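Local coordinates for TqaA (Penicillium aethiopicum, PDB 5DLK), which is a fungal nonribosomal peptide synthetase whose terminal condensation-like domain, the part present here, probably closes the finished peptide into a ring, at residues S24-P29 with E49-A54; R94-R99 with Q111-N116; W267-I272 with R432-V437; V388-I393 with I424-H429. All coordinates share one frame; numbering follows the deposited sequence.

Contact 1. Residues S24-P29 with E49-A54; sequences SPIKDP and EDLLPA
L51 reaches from its strand into the bend formed by S24, P25, I26 and P29, and no hydrogen bond links the two segments. Its CB points toward 24-29, and CG, anti to the backbone N (chi1 -164°), approaches I26 CD1 at 4.2 Å. From there the two methyls part. CD1 lies 3.8 Å from P29 CB and is equally near I26 CD1. CD2 meets I26 CD1 at 3.3 Å, shorter than a usual carbon-carbon contact and a sign of local crowding if the modelled positions hold. The same methyl has P25 CD at 3.9 Å and S24 OG at 3.8 Å. The I26 and L51 side chains cross at about a right angle. An alanine in place of L51 would probably open a gap between I26 and P29 and leave I26 CD1 without its closest apolar partner in this contact. The bend is also held from within: the S24 hydroxyl donates to I26 O at 2.9 Å, in the carbonyl plane and on a lone pair. Further along the strand, P53 CG touches P25 CD at 4.2 Å. The segment 24-29 leads into helix 29-38, with D28 at its N-cap, while strand 47-53 pairs with strand 108-115, with a classic beta bulge where E49 and D50 both face V113. I110 of that strand packs against P25 and I26, and on the other side of strand 47-53 L52 meets helix 208-218.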
# COMPACT_ATOMS: atom_id res chain seq x y z
N SER A 24 -8.84 21.78 4.41
CA SER A 24 -9.63 21.72 3.18
C SER A 24 -9.13 22.71 2.12
O SER A 24 -9.00 23.90 2.39
CB SER A 24 -11.11 22.00 3.48
OG SER A 24 -11.81 22.26 2.28
N PRO A 25 -8.84 22.22 0.91
CA PRO A 25 -8.49 23.16 -0.16
C PRO A 25 -9.73 23.79 -0.80
O PRO A 25 -9.61 24.57 -1.74
CB PRO A 25 -7.73 22.29 -1.17
CG PRO A 25 -8.25 20.92 -0.94
CD PRO A 25 -8.60 20.82 0.52
N ILE A 26 -10.90 23.43 -0.27
CA ILE A 26 -12.19 23.88 -0.78
C ILE A 26 -12.71 24.99 0.13
O ILE A 26 -12.82 24.78 1.34
CB ILE A 26 -13.28 22.77 -0.79
CG1 ILE A 26 -12.97 21.68 -1.79
CG2 ILE A 26 -14.62 23.36 -1.19
CD1 ILE A 26 -11.88 20.77 -1.34
N LYS A 27 -13.04 26.14 -0.44
CA LYS A 27 -13.64 27.21 0.34
C LYS A 27 -14.93 26.75 1.04
O LYS A 27 -15.15 27.06 2.21
CB LYS A 27 -13.90 28.44 -0.55
CG LYS A 27 -15.07 28.30 -1.53
CD LYS A 27 -15.48 29.64 -2.16
CE LYS A 27 -15.11 30.83 -1.28
NZ LYS A 27 -15.95 32.03 -1.57
N ASP A 28 -15.76 25.97 0.34
CA ASP A 28 -17.06 25.57 0.86
C ASP A 28 -17.30 24.07 0.70
O ASP A 28 -17.90 23.63 -0.28
CB ASP A 28 -18.16 26.37 0.15
CG ASP A 28 -19.53 26.16 0.77
OD1 ASP A 28 -19.63 25.48 1.82
OD2 ASP A 28 -20.51 26.71 0.21
N PRO A 29 -16.81 23.27 1.66
CA PRO A 29 -16.97 21.81 1.63
C PRO A 29 -18.42 21.33 1.64
O PRO A 29 -18.73 20.35 0.97
CB PRO A 29 -16.24 21.34 2.90
CG PRO A 29 -15.92 22.59 3.69
CD PRO A 29 -15.87 23.71 2.71
N GLU A 49 -18.27 15.03 7.49
CA GLU A 49 -17.55 15.14 8.75
C GLU A 49 -16.22 15.90 8.60
O GLU A 49 -15.79 16.63 9.51
CB GLU A 49 -17.32 13.75 9.33
CG GLU A 49 -16.50 13.73 10.60
CD GLU A 49 -16.19 12.32 11.06
OE1 GLU A 49 -15.08 12.11 11.58
OE2 GLU A 49 -17.05 11.43 10.90
N ASP A 50 -15.56 15.72 7.45
CA ASP A 50 -14.28 16.38 7.20
C ASP A 50 -13.98 16.40 5.71
O ASP A 50 -14.61 15.69 4.91
CB ASP A 50 -13.15 15.68 7.96
CG ASP A 50 -12.05 16.66 8.44
OD1 ASP A 50 -11.87 17.74 7.83
OD2 ASP A 50 -11.38 16.34 9.44
N LEU A 51 -13.02 17.23 5.34
CA LEU A 51 -12.53 17.23 3.97
C LEU A 51 -11.03 17.53 4.04
O LEU A 51 -10.62 18.53 4.63
CB LEU A 51 -13.28 18.25 3.12
CG LEU A 51 -13.14 18.11 1.60
CD1 LEU A 51 -14.27 18.83 0.89
CD2 LEU A 51 -11.78 18.64 1.15
N LEU A 52 -10.23 16.64 3.45
CA LEU A 52 -8.76 16.76 3.48
C LEU A 52 -8.17 16.48 2.10
O LEU A 52 -8.79 15.81 1.29
CB LEU A 52 -8.15 15.79 4.49
CG LEU A 52 -8.64 15.85 5.94
CD1 LEU A 52 -9.73 14.80 6.15
CD2 LEU A 52 -7.50 15.68 6.91
N PRO A 53 -6.95 16.97 1.85
CA PRO A 53 -6.32 16.52 0.60
C PRO A 53 -6.04 15.02 0.69
O PRO A 53 -5.80 14.52 1.81
CB PRO A 53 -5.01 17.33 0.55
CG PRO A 53 -5.22 18.48 1.55
CD PRO A 53 -6.09 17.89 2.61
N ALA A 54 -6.10 14.33 -0.44
CA ALA A 54 -5.60 12.97 -0.51
C ALA A 54 -4.06 13.05 -0.59
O ALA A 54 -3.53 13.99 -1.17
CB ALA A 54 -6.15 12.26 -1.71

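Contact 2. Residues R94-R99 with Q111-N116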
# COMPACT_ATOMS: atom_id res chain seq x y z
N ARG A 94 -16.73 2.59 12.86
CA ARG A 94 -15.48 2.68 13.61
C ARG A 94 -14.33 3.37 12.86
O ARG A 94 -13.54 4.10 13.46
CB ARG A 94 -15.05 1.28 14.04
CG ARG A 94 -13.71 1.22 14.78
CD ARG A 94 -13.45 -0.18 15.29
NE ARG A 94 -12.13 -0.35 15.90
CZ ARG A 94 -11.80 0.10 17.12
NH1 ARG A 94 -10.57 -0.11 17.59
NH2 ARG A 94 -12.69 0.75 17.86
N HIS A 95 -14.21 3.13 11.55
CA HIS A 95 -13.04 3.62 10.79
C HIS A 95 -13.41 4.62 9.71
O HIS A 95 -13.95 4.24 8.68
CB HIS A 95 -12.30 2.44 10.15
CG HIS A 95 -11.77 1.44 11.13
ND1 HIS A 95 -10.67 1.68 11.92
CD2 HIS A 95 -12.17 0.18 11.42
CE1 HIS A 95 -10.42 0.61 12.66
NE2 HIS A 95 -11.32 -0.31 12.38
N SER A 96 -13.08 5.89 9.90
CA SER A 96 -13.59 6.91 8.98
C SER A 96 -13.03 6.76 7.56
O SER A 96 -13.66 7.21 6.60
CB SER A 96 -13.30 8.31 9.52
OG SER A 96 -11.92 8.61 9.49
N ILE A 97 -11.87 6.11 7.41
CA ILE A 97 -11.33 5.89 6.07
C ILE A 97 -12.29 5.02 5.24
O ILE A 97 -12.38 5.18 4.02
CB ILE A 97 -9.92 5.23 6.11
CG1 ILE A 97 -9.28 5.24 4.71
CG2 ILE A 97 -9.99 3.80 6.62
CD1 ILE A 97 -9.16 6.61 4.11
N LEU A 98 -13.05 4.14 5.90
CA LEU A 98 -13.99 3.26 5.20
C LEU A 98 -15.27 4.02 4.79
O LEU A 98 -16.05 3.53 3.96
CB LEU A 98 -14.33 2.03 6.06
CG LEU A 98 -13.19 1.14 6.53
CD1 LEU A 98 -13.69 -0.06 7.34
CD2 LEU A 98 -12.31 0.67 5.36
N ARG A 99 -15.49 5.21 5.35
CA ARG A 99 -16.61 6.04 4.89
C ARG A 99 -16.10 7.26 4.16
O ARG A 99 -16.72 8.33 4.21
CB ARG A 99 -17.51 6.46 6.05
CG ARG A 99 -16.91 6.31 7.42
CD ARG A 99 -17.98 6.50 8.50
NE ARG A 99 -17.36 6.49 9.81
CZ ARG A 99 -16.88 7.56 10.41
NH1 ARG A 99 -16.99 8.75 9.83
NH2 ARG A 99 -16.30 7.46 11.59
N GLN A 111 -10.23 14.00 -0.12
CA GLN A 111 -11.09 12.98 0.44
C GLN A 111 -12.17 13.61 1.34
O GLN A 111 -11.90 14.49 2.14
CB GLN A 111 -10.25 11.92 1.18
CG GLN A 111 -9.41 12.41 2.31
CD GLN A 111 -8.25 11.46 2.65
OE1 GLN A 111 -8.43 10.25 2.80
NE2 GLN A 111 -7.08 12.03 2.84
N LEU A 112 -13.41 13.18 1.12
CA LEU A 112 -14.55 13.62 1.91
C LEU A 112 -14.87 12.52 2.91
O LEU A 112 -15.26 11.43 2.52
CB LEU A 112 -15.76 13.92 1.02
CG LEU A 112 -15.75 15.17 0.14
CD1 LEU A 112 -14.80 15.04 -1.06
CD2 LEU A 112 -17.15 15.50 -0.34
N VAL A 113 -14.69 12.81 4.19
CA VAL A 113 -15.03 11.87 5.23
C VAL A 113 -16.52 12.05 5.53
O VAL A 113 -16.94 13.13 5.92
CB VAL A 113 -14.21 12.09 6.50
CG1 VAL A 113 -14.52 11.00 7.52
CG2 VAL A 113 -12.70 12.11 6.17
N LEU A 114 -17.29 11.00 5.33
CA LEU A 114 -18.73 11.04 5.59
C LEU A 114 -19.07 10.50 6.98
O LEU A 114 -18.37 9.64 7.52
CB LEU A 114 -19.47 10.23 4.53
CG LEU A 114 -19.25 10.67 3.08
CD1 LEU A 114 -20.21 9.91 2.13
CD2 LEU A 114 -19.40 12.18 2.93
N ALA A 115 -20.16 11.01 7.55
CA ALA A 115 -20.73 10.46 8.77
C ALA A 115 -22.23 10.24 8.52
O ALA A 115 -22.73 10.58 7.44
CB ALA A 115 -20.50 11.38 9.96
N ASN A 116 -22.92 9.68 9.51
CA ASN A 116 -24.33 9.30 9.33
C ASN A 116 -24.49 8.47 8.06
O ASN A 116 -25.41 8.68 7.26
CB ASN A 116 -25.23 10.53 9.30
CG ASN A 116 -25.20 11.29 10.61
OD1 ASN A 116 -24.46 12.27 10.77
ND2 ASN A 116 -25.99 10.83 11.58
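The guanidinium of R99 is set edge-on to L114 O, which lies only 6° out of its plane and accepts from NH1 at 2.8 Å with an N-H...O angle of 158°. One face of the group is covered by S96, whose CA stands 3.6 Å above the plane over its centre. V113 CG1 and A115 CA approach obliquely. The chain is extended from CG to NE, but its start is strained: chi1 of 17° puts CG almost eclipsed with the backbone N. The methylenes then run past L114 O, with CD at 3.3 Å from it. R99 also uses its backbone, since L114 N donates to R99 O at 3.0 Å, so one residue holds both polar backbone atoms of L114. Beside this clasp, S96 CB makes apolar contact with V113 CG1 at 3.6 Å, and L114 CB lies 3.4 Å from R99 O, the carbonyl oxygen L114 N also uses. Toward the start of segment 111-116, I97 CD1 lies 3.9 Å from Q111 OE1, while Q111 NE2 is held by P53 O; the S96 hydroxyl bonds D207. Around the R99 group, NE donates to V92 O and NH2 to D93 O at the end of helix 81-94, and NH1 makes a salt bridge with E49. Three carbonyls and one carboxylate fix its rotation and probably stabilise its positive charge, stapling the turn after the helix to strand 108-115.

Contact 3. Residues W267-I272 with R432-V437. With EDO (1,2-ethanediol), chain F; EDO (1,2-ethanediol), chain E.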
# COMPACT_ATOMS: atom_id res chain seq x y z
N TRP A 267 3.13 -9.44 -14.42
CA TRP A 267 3.77 -9.90 -13.19
C TRP A 267 4.75 -11.02 -13.51
O TRP A 267 4.41 -11.98 -14.22
CB TRP A 267 2.76 -10.40 -12.17
CG TRP A 267 1.96 -9.36 -11.48
CD1 TRP A 267 0.82 -8.77 -11.94
CD2 TRP A 267 2.23 -8.79 -10.20
NE1 TRP A 267 0.36 -7.86 -11.01
CE2 TRP A 267 1.20 -7.86 -9.93
CE3 TRP A 267 3.23 -8.98 -9.24
CZ2 TRP A 267 1.15 -7.11 -8.75
CZ3 TRP A 267 3.19 -8.24 -8.07
CH2 TRP A 267 2.15 -7.32 -7.83
N THR A 268 5.95 -10.94 -12.95
CA THR A 268 6.96 -11.95 -13.20
C THR A 268 7.56 -12.39 -11.86
O THR A 268 7.89 -11.55 -11.02
CB THR A 268 8.05 -11.43 -14.16
OG1 THR A 268 7.42 -11.00 -15.38
CG2 THR A 268 9.10 -12.51 -14.46
N PHE A 269 7.67 -13.70 -11.65
CA PHE A 269 8.03 -14.22 -10.32
C PHE A 269 9.27 -15.07 -10.38
O PHE A 269 9.47 -15.82 -11.33
CB PHE A 269 6.87 -15.06 -9.74
CG PHE A 269 5.55 -14.36 -9.71
CD1 PHE A 269 5.21 -13.54 -8.65
CD2 PHE A 269 4.62 -14.53 -10.73
CE1 PHE A 269 3.97 -12.88 -8.61
CE2 PHE A 269 3.39 -13.88 -10.69
CZ PHE A 269 3.07 -13.06 -9.63
N LYS A 270 10.10 -14.99 -9.34
CA LYS A 270 11.25 -15.88 -9.19
C LYS A 270 11.41 -16.22 -7.71
O LYS A 270 11.59 -15.33 -6.88
CB LYS A 270 12.52 -15.25 -9.75
CG LYS A 270 13.79 -16.11 -9.65
CD LYS A 270 13.58 -17.47 -10.30
CE LYS A 270 14.87 -18.05 -10.88
NZ LYS A 270 15.78 -18.54 -9.84
N GLY A 271 11.34 -17.50 -7.37
CA GLY A 271 11.55 -17.89 -5.98
C GLY A 271 12.95 -18.39 -5.72
O GLY A 271 13.54 -19.09 -6.55
N ILE A 272 13.50 -18.03 -4.56
CA ILE A 272 14.80 -18.53 -4.14
C ILE A 272 14.72 -19.08 -2.74
O ILE A 272 13.78 -18.79 -2.02
CB ILE A 272 15.89 -17.43 -4.17
CG1 ILE A 272 15.50 -16.25 -3.28
CG2 ILE A 272 16.11 -16.96 -5.58
CD1 ILE A 272 16.63 -15.20 -3.14
N ARG A 432 10.22 -20.06 0.55
CA ARG A 432 10.89 -19.31 -0.51
C ARG A 432 10.83 -17.80 -0.22
O ARG A 432 9.90 -17.33 0.44
CB ARG A 432 10.24 -19.60 -1.86
CG ARG A 432 8.84 -18.98 -2.01
CD ARG A 432 8.04 -19.58 -3.13
NE ARG A 432 6.78 -18.86 -3.36
CZ ARG A 432 5.71 -18.95 -2.58
NH1 ARG A 432 5.72 -19.74 -1.51
NH2 ARG A 432 4.61 -18.26 -2.87
N LEU A 433 11.84 -17.07 -0.68
CA LEU A 433 11.70 -15.62 -0.84
C LEU A 433 11.30 -15.42 -2.29
O LEU A 433 12.00 -15.86 -3.20
CB LEU A 433 13.00 -14.87 -0.51
CG LEU A 433 12.94 -13.34 -0.75
CD1 LEU A 433 12.15 -12.66 0.35
CD2 LEU A 433 14.33 -12.73 -0.86
N GLU A 434 10.14 -14.81 -2.51
CA GLU A 434 9.67 -14.63 -3.88
C GLU A 434 9.94 -13.22 -4.37
O GLU A 434 9.46 -12.26 -3.78
CB GLU A 434 8.19 -14.95 -3.97
CG GLU A 434 7.70 -15.07 -5.38
CD GLU A 434 6.30 -15.63 -5.44
OE1 GLU A 434 6.16 -16.87 -5.47
OE2 GLU A 434 5.35 -14.83 -5.41
N VAL A 435 10.74 -13.10 -5.43
CA VAL A 435 11.00 -11.82 -6.06
C VAL A 435 9.95 -11.65 -7.15
O VAL A 435 9.80 -12.50 -8.03
CB VAL A 435 12.44 -11.76 -6.63
CG1 VAL A 435 12.69 -10.47 -7.41
CG2 VAL A 435 13.48 -11.96 -5.51
N GLN A 436 9.20 -10.55 -7.08
CA GLN A 436 8.14 -10.29 -8.03
C GLN A 436 8.42 -8.99 -8.76
O GLN A 436 8.68 -7.97 -8.13
CB GLN A 436 6.79 -10.20 -7.31
CG GLN A 436 6.56 -11.32 -6.30
CD GLN A 436 5.32 -11.10 -5.46
OE1 GLN A 436 4.83 -9.98 -5.33
NE2 GLN A 436 4.79 -12.18 -4.88
N VAL A 437 8.37 -9.02 -10.09
CA VAL A 437 8.49 -7.79 -10.86
C VAL A 437 7.13 -7.46 -11.46
O VAL A 437 6.47 -8.35 -12.03
CB VAL A 437 9.54 -7.92 -11.98
CG1 VAL A 437 9.54 -6.68 -12.86
CG2 VAL A 437 10.94 -8.20 -11.38
C1 EDO F . 0.83 -11.49 -7.01
O1 EDO F . 1.70 -10.97 -5.99
C2 EDO F . -0.31 -10.52 -7.26
O2 EDO F . -0.75 -10.63 -8.63
C1 EDO E . -2.85 -6.92 -12.59
O1 EDO E . -2.22 -6.50 -11.36
C2 EDO E . -4.38 -6.72 -12.58
O2 EDO E . -4.74 -5.33 -12.63
O HOH W 1 6.94 -8.29 -15.17
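W267 to I272 and L433 to V437 pair as antiparallel strands, and the tight part of the contact is their backbones. The hydrogen-bonded pairs T268-V437, K270-V435 and I272-L433 each carry two N-H...O bonds, N to O 2.7 to 3.0 Å. On their face I272 and L433 lie side by side, CG1 to CB 4.0 Å. The face of F269, E434 and Q436 is looser and partly open to solvent. There Q436 CG meets the F269 ring edge at CD1, 3.5 Å away, with ring and amide planes 87° apart. Q436 NE2 donates to the anti lone pair of E434 OE2 at 2.8 Å, and E434 OE1 takes a salt bridge from R432 NE at 3.0 Å. Q436 OE1 sits 3.6 Å from W267 CZ3. One 1,2-ethanediol lies over a face of the W267 indole, and O1 of a second accepts from W267 NE1 at 2.9 Å (both probably from the crystallisation liquor). An alanine at Q436 would probably leave E434 OE2 without this donor and open a gap where CG met the F269 ring edge. Strand 265-272 is outermost in a six-strand sheet, beside 433-440. Helix 446-465 covers K270 and I272, and strand 422-428, beyond 433-440, brings F425 against W267.

Contact 4. Residues V388-I393 with I424-H429; sequences VQHQNI and IFTEPH
Parallel pairing of strands 386-390 and 422-428 brings V388, Q389 and H390 beside I424, F425 and T426, just before N392, a residue that binds phosphopantetheine in another structure of this protein. The strand axes run 12° apart. Q389 N donates to I424 O at 2.8 Å, nearly straight at 174°, T426 N to Q389 O at 3.1 Å, and Q391 N to T426 O at 2.9 Å, carrying the pairing past the end of the first strand. On the face of H390 and T426, imidazole ND1 and hydroxyl OG1 share a hydrogen bond of 2.8 Å, with OG1 near the ring plane. The H390 and P428 side chains meet tip to tip, H390 CE1, next to ND1, 3.8 Å from P428 CG. On the other face Q389 and F425 lie side by side, the amide carbon CD 3.7 Å from ring CE1 and in the ring plane. Q389 OE1 is bound by T309, while NE2 donates to Q391 OE1 at 3.0 Å, from above that carbonyl plane. The Q391 chain bends at chi2 (-77°), where CD turns back; its NE2 lies 3.8 Å from F425 CD1 and donates to a water that in turn donates to E427 OE2. Helix 283-299 covers V388, H390 and T426, the ring of W423 meets that of F425, and strand 433-440 continues the sheet beside 422-428.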
# COMPACT_ATOMS: atom_id res chain seq x y z
N VAL A 388 11.27 -0.40 -4.93
CA VAL A 388 11.48 -1.68 -4.27
C VAL A 388 10.66 -1.74 -2.99
O VAL A 388 10.77 -0.87 -2.11
CB VAL A 388 12.94 -1.90 -3.95
CG1 VAL A 388 13.14 -3.20 -3.17
CG2 VAL A 388 13.75 -1.90 -5.27
N GLN A 389 9.83 -2.78 -2.89
CA GLN A 389 8.94 -2.93 -1.74
C GLN A 389 9.11 -4.32 -1.13
O GLN A 389 8.64 -5.31 -1.70
CB GLN A 389 7.48 -2.72 -2.14
CG GLN A 389 6.50 -2.79 -0.96
CD GLN A 389 5.13 -2.22 -1.31
OE1 GLN A 389 5.02 -1.18 -1.98
NE2 GLN A 389 4.08 -2.89 -0.84
N HIS A 390 9.76 -4.39 0.03
CA HIS A 390 9.87 -5.66 0.74
C HIS A 390 8.65 -5.84 1.64
O HIS A 390 8.31 -4.95 2.44
CB HIS A 390 11.13 -5.74 1.59
CG HIS A 390 11.21 -7.02 2.35
ND1 HIS A 390 11.25 -8.24 1.72
CD2 HIS A 390 11.15 -7.28 3.67
CE1 HIS A 390 11.27 -9.20 2.62
NE2 HIS A 390 11.22 -8.64 3.82
N GLN A 391 7.98 -6.97 1.51
CA GLN A 391 6.72 -7.20 2.21
C GLN A 391 6.93 -7.84 3.57
O GLN A 391 6.66 -9.02 3.74
CB GLN A 391 5.81 -8.09 1.35
CG GLN A 391 5.59 -7.58 -0.07
CD GLN A 391 4.60 -6.43 -0.16
OE1 GLN A 391 4.66 -5.46 0.60
NE2 GLN A 391 3.69 -6.53 -1.12
N ASN A 392 7.45 -7.07 4.53
CA ASN A 392 7.65 -7.55 5.89
C ASN A 392 6.37 -7.34 6.71
O ASN A 392 6.35 -6.69 7.76
CB ASN A 392 8.86 -6.86 6.56
CG ASN A 392 8.71 -5.35 6.64
OD1 ASN A 392 8.12 -4.71 5.76
ND2 ASN A 392 9.26 -4.76 7.70
N ILE A 393 5.30 -7.91 6.18
CA ILE A 393 3.94 -7.78 6.69
C ILE A 393 3.29 -9.17 6.71
O ILE A 393 3.88 -10.13 6.23
CB ILE A 393 3.10 -6.85 5.80
CG1 ILE A 393 3.23 -7.34 4.34
CG2 ILE A 393 3.53 -5.41 5.99
CD1 ILE A 393 2.46 -6.55 3.31
N ILE A 424 9.48 -3.74 -7.83
CA ILE A 424 10.03 -5.01 -7.38
C ILE A 424 9.49 -5.29 -6.00
O ILE A 424 9.80 -4.58 -5.07
CB ILE A 424 11.57 -5.02 -7.33
CG1 ILE A 424 12.16 -4.81 -8.73
CG2 ILE A 424 12.06 -6.35 -6.72
CD1 ILE A 424 13.68 -4.66 -8.76
N PHE A 425 8.64 -6.31 -5.88
CA PHE A 425 8.14 -6.72 -4.57
C PHE A 425 8.88 -7.99 -4.13
O PHE A 425 9.18 -8.84 -4.96
CB PHE A 425 6.65 -7.02 -4.60
CG PHE A 425 5.78 -5.88 -5.05
CD1 PHE A 425 5.36 -4.91 -4.16
CD2 PHE A 425 5.36 -5.80 -6.38
CE1 PHE A 425 4.53 -3.85 -4.59
CE2 PHE A 425 4.53 -4.76 -6.80
CZ PHE A 425 4.13 -3.79 -5.90
N THR A 426 9.14 -8.13 -2.84
CA THR A 426 9.72 -9.38 -2.33
C THR A 426 8.86 -9.89 -1.18
O THR A 426 8.55 -9.15 -0.26
CB THR A 426 11.19 -9.21 -1.86
OG1 THR A 426 11.31 -8.01 -1.08
CG2 THR A 426 12.12 -9.12 -3.05
N GLU A 427 8.45 -11.15 -1.26
CA GLU A 427 7.59 -11.75 -0.24
C GLU A 427 8.35 -12.88 0.46
O GLU A 427 8.74 -13.85 -0.20
CB GLU A 427 6.30 -12.31 -0.84
CG GLU A 427 5.28 -11.26 -1.18
CD GLU A 427 3.95 -11.87 -1.60
OE1 GLU A 427 3.89 -13.09 -1.82
OE2 GLU A 427 2.98 -11.10 -1.71
N PRO A 428 8.56 -12.74 1.77
CA PRO A 428 9.35 -13.70 2.55
C PRO A 428 8.50 -14.85 3.09
O PRO A 428 8.14 -14.83 4.25
CB PRO A 428 9.90 -12.84 3.69
CG PRO A 428 8.83 -11.82 3.91
CD PRO A 428 8.19 -11.56 2.57
N HIS A 429 8.21 -15.83 2.24
CA HIS A 429 7.49 -17.03 2.67
C HIS A 429 8.41 -18.00 3.40
O HIS A 429 9.63 -17.85 3.39
CB HIS A 429 6.85 -17.73 1.48
CG HIS A 429 5.83 -16.89 0.78
ND1 HIS A 429 4.54 -16.73 1.26
CD2 HIS A 429 5.91 -16.13 -0.34
CE1 HIS A 429 3.87 -15.93 0.45
NE2 HIS A 429 4.68 -15.55 -0.52
O HOH W 2 3.62 -8.80 -3.20

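In the fold
From the N terminus, contact 1 closes first, closing a loop that contains helix 29-38 and bringing its start against strand 47-53. Contact 2 follows in series, closing the short excursion through strand 100-105 and the return along 108-115. The two touch, because strands 47-53 and 108-115 are neighbours in one three-strand antiparallel sheet. The other pair lies elsewhere in the condensation domain: the centres of contacts 1 and 3 are about 41 Å apart, on opposite sides of the chain's centre. Contact 3 spans the long interval from 267-272 to 432-437, and contact 4 falls wholly within that interval. None of the four loops cross. Contacts 3 and 4 together join four neighbouring strands of the six-strand sheet.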